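Local coordinates for protein pectinesterase (Sitophilus oryzae, PDB 4PMH) that hydrolyses the methyl esters of pectin, releasing methanol and leaving galacturonate units, and probably serves in the digestion of plant cell walls, at residues A178-T183 with Q199-A204. Numbering follows the deposited sequence.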
ATOM      1  N   ALA A 178     -10.505  -5.480  -2.220  1.00 15.62           N
ATOM      2  CA  ALA A 178     -11.099  -4.152  -2.055  1.00 14.35           C
ATOM      3  C   ALA A 178     -10.054  -3.148  -1.568  1.00 13.92           C
ATOM      4  O   ALA A 178      -9.631  -3.182  -0.419  1.00 13.25           O
ATOM      5  CB  ALA A 178     -12.271  -4.210  -1.087  1.00 14.34           C
ATOM      6  N   VAL A 179      -9.690  -2.225  -2.448  1.00 13.09           N
ATOM      7  CA  VAL A 179      -8.579  -1.332  -2.205  1.00 13.02           C
ATOM      8  C   VAL A 179      -9.051  -0.084  -1.466  1.00 12.55           C
ATOM      9  O   VAL A 179     -10.045   0.523  -1.822  1.00 12.48           O
ATOM     10  CB  VAL A 179      -7.866  -0.919  -3.523  1.00 12.20           C
ATOM     11  CG1 VAL A 179      -6.745   0.092  -3.243  1.00 12.27           C
ATOM     12  CG2 VAL A 179      -7.305  -2.145  -4.226  1.00 12.38           C
ATOM     13  N   ALA A 180      -8.300   0.290  -0.444  1.00 12.49           N
ATOM     14  CA  ALA A 180      -8.560   1.523   0.288  1.00 12.35           C
ATOM     15  C   ALA A 180      -7.792   2.652  -0.350  1.00 12.20           C
ATOM     16  O   ALA A 180      -8.396   3.598  -0.843  1.00 12.74           O
ATOM     17  CB  ALA A 180      -8.204   1.389   1.764  1.00 12.62           C
ATOM     18  N   LEU A 181      -6.463   2.553  -0.342  1.00 12.20           N
ATOM     19  CA  LEU A 181      -5.598   3.523  -1.003  1.00 11.92           C
ATOM     20  C   LEU A 181      -4.825   2.864  -2.148  1.00 12.26           C
ATOM     21  O   LEU A 181      -4.293   1.738  -2.008  1.00 12.06           O
ATOM     22  CB  LEU A 181      -4.625   4.136   0.011  1.00 12.12           C
ATOM     23  CG  LEU A 181      -3.572   5.117  -0.473  1.00 12.31           C
ATOM     24  CD1 LEU A 181      -4.258   6.356  -1.033  1.00 13.15           C
ATOM     25  CD2 LEU A 181      -2.570   5.535   0.603  1.00 12.42           C
ATOM     26  N   GLN A 182      -4.770   3.570  -3.280  1.00 12.56           N
ATOM     27  CA  GLN A 182      -3.924   3.189  -4.411  1.00 12.92           C
ATOM     28  C   GLN A 182      -3.059   4.359  -4.840  1.00 13.30           C
ATOM     29  O   GLN A 182      -3.591   5.427  -5.154  1.00 12.33           O
ATOM     30  CB  GLN A 182      -4.745   2.755  -5.625  1.00 12.42           C
ATOM     31  CG  GLN A 182      -3.849   2.427  -6.815  1.00 12.55           C
ATOM     32  CD  GLN A 182      -4.586   2.090  -8.091  1.00 12.80           C
ATOM     33  OE1 GLN A 182      -3.977   2.044  -9.171  1.00 12.92           O
ATOM     34  NE2 GLN A 182      -5.882   1.825  -7.983  1.00 12.77           N
ATOM     35  N   THR A 183      -1.744   4.139  -4.906  1.00 14.87           N
ATOM     36  CA  THR A 183      -0.812   5.175  -5.399  1.00 16.00           C
ATOM     37  C   THR A 183      -0.209   4.717  -6.743  1.00 16.34           C
ATOM     38  O   THR A 183       0.239   3.570  -6.882  1.00 15.24           O
ATOM     39  CB  THR A 183       0.313   5.523  -4.372  1.00 16.92           C
ATOM     40  OG1 THR A 183       1.283   4.484  -4.332  1.00 17.92           O
ATOM     41  CG2 THR A 183      -0.235   5.752  -2.967  1.00 17.82           C
ATOM     42  N   GLN A 199      -8.592  -7.686   2.205  1.00 16.44           N
ATOM     43  CA  GLN A 199      -7.734  -8.127   1.108  1.00 16.56           C
ATOM     44  C   GLN A 199      -7.422  -6.940   0.202  1.00 16.45           C
ATOM     45  O   GLN A 199      -8.335  -6.278  -0.252  1.00 14.80           O
ATOM     46  CB  GLN A 199      -8.439  -9.229   0.316  1.00 18.70           C
ATOM     47  CG  GLN A 199      -7.586  -9.907  -0.730  1.00 20.63           C
ATOM     48  CD  GLN A 199      -8.221 -11.192  -1.281  1.00 23.07           C
ATOM     49  OE1 GLN A 199      -9.233 -11.688  -0.762  1.00 27.57           O
ATOM     50  NE2 GLN A 199      -7.631 -11.729  -2.329  1.00 24.19           N
ATOM     51  N   ASP A 200      -6.133  -6.688  -0.074  1.00 15.51           N
ATOM     52  CA  ASP A 200      -5.694  -5.629  -1.001  1.00 15.35           C
ATOM     53  C   ASP A 200      -5.935  -4.212  -0.481  1.00 14.48           C
ATOM     54  O   ASP A 200      -6.129  -3.269  -1.249  1.00 13.02           O
ATOM     55  CB  ASP A 200      -6.316  -5.795  -2.401  1.00 16.70           C
ATOM     56  CG  ASP A 200      -5.882  -7.085  -3.098  1.00 17.62           C
ATOM     57  OD1 ASP A 200      -5.009  -7.808  -2.600  1.00 17.74           O
ATOM     58  OD2 ASP A 200      -6.426  -7.363  -4.166  1.00 19.68           O
ATOM     59  N   THR A 201      -5.888  -4.059   0.831  1.00 13.50           N
ATOM     60  CA  THR A 201      -6.051  -2.738   1.446  1.00 13.16           C
ATOM     61  C   THR A 201      -5.245  -1.622   0.773  1.00 12.69           C
ATOM     62  O   THR A 201      -5.815  -0.598   0.382  1.00 13.03           O
ATOM     63  CB  THR A 201      -5.729  -2.791   2.947  1.00 12.79           C
ATOM     64  OG1 THR A 201      -6.512  -3.822   3.563  1.00 12.43           O
ATOM     65  CG2 THR A 201      -5.952  -1.442   3.619  1.00 12.48           C
ATOM     66  N   LEU A 202      -3.940  -1.788   0.662  1.00 12.17           N
ATOM     67  CA  LEU A 202      -3.072  -0.723   0.164  1.00 11.63           C
ATOM     68  C   LEU A 202      -2.377  -1.191  -1.101  1.00 10.97           C
ATOM     69  O   LEU A 202      -1.593  -2.135  -1.070  1.00 10.65           O
ATOM     70  CB  LEU A 202      -2.034  -0.288   1.209  1.00 11.88           C
ATOM     71  CG  LEU A 202      -0.874   0.565   0.697  1.00 12.12           C
ATOM     72  CD1 LEU A 202      -1.384   1.791  -0.036  1.00 12.53           C
ATOM     73  CD2 LEU A 202       0.060   0.991   1.831  1.00 12.43           C
ATOM     74  N   TYR A 203      -2.701  -0.541  -2.217  1.00 10.87           N
ATOM     75  CA  TYR A 203      -2.065  -0.785  -3.502  1.00 11.28           C
ATOM     76  C   TYR A 203      -0.928   0.230  -3.603  1.00 10.95           C
ATOM     77  O   TYR A 203      -1.104   1.327  -4.115  1.00 10.64           O
ATOM     78  CB  TYR A 203      -3.070  -0.593  -4.638  1.00 12.00           C
ATOM     79  CG  TYR A 203      -2.701  -1.167  -6.008  1.00 13.15           C
ATOM     80  CD1 TYR A 203      -1.437  -1.670  -6.283  1.00 14.04           C
ATOM     81  CD2 TYR A 203      -3.642  -1.174  -7.051  1.00 14.03           C
ATOM     82  CE1 TYR A 203      -1.127  -2.186  -7.537  1.00 14.61           C
ATOM     83  CE2 TYR A 203      -3.327  -1.677  -8.310  1.00 15.25           C
ATOM     84  CZ  TYR A 203      -2.073  -2.179  -8.542  1.00 15.42           C
ATOM     85  OH  TYR A 203      -1.744  -2.685  -9.776  1.00 18.17           O
ATOM     86  N   ALA A 204       0.248  -0.158  -3.120  1.00 11.53           N
ATOM     87  CA  ALA A 204       1.375   0.779  -2.999  1.00 11.97           C
ATOM     88  C   ALA A 204       2.270   0.711  -4.241  1.00 12.78           C
ATOM     89  O   ALA A 204       3.203  -0.108  -4.324  1.00 12.42           O
ATOM     90  CB  ALA A 204       2.175   0.468  -1.746  1.00 11.64           C
TER
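Gln182 and Tyr203 project together from the same face of the sheet, flank to flank, on adjacent parallel strands of the right-handed beta-helix that pectin methylesterases share. Strands 181-183 and 202-204 run almost parallel, one turn of the coil after the other. Followed outward, CB of Gln182 meets CB of Tyr203 at 3.9 Å. With CG anti to the backbone N (chi1 177°) and the chain extended beyond it, CG and then CD each lie 3.6 Å from Tyr203 CD2. The amide plane stands 31° from the ring plane; OE1 and NE2 also approach Tyr203 CD2, but their hydrogen bonds go to Ser206 OG and Thr150 OG1, which fix the rotation of the amide. An alanine in place of Gln182 would probably open a gap beside the Tyr203 ring and leave Ser206 and Thr150 without their amide partner. The same ring stacks with Phe229 of the following turn.

On the opposite face of the sheet, Leu181 and Leu202 likewise run alongside each other, CD2 of Leu181 4.0 Å from CD1 of Leu202, with Tyr216 touching both. The backbone joins the strands through Tyr203 N to Leu181 O and Thr183 N to Tyr203 O. Before the strands, Val179 CG2 comes within 3.4 Å of the backbone O of Asp200, the probable proton donor by analogy with related enzymes, whose side chain also lies near the presumed nucleophile Asp226; Gln199, the likely transition-state stabiliser, is tied in by its carbonyl, which accepts Ala178 N. The loop leading into strand 202-204 thus carries two residues probably involved in catalysis. Between site and strands, Thr201 O is gripped twice: by Ala180 N at 2.8 Å, tilted 16° from the carbonyl plane, and by Leu181 N at 3.3 Å.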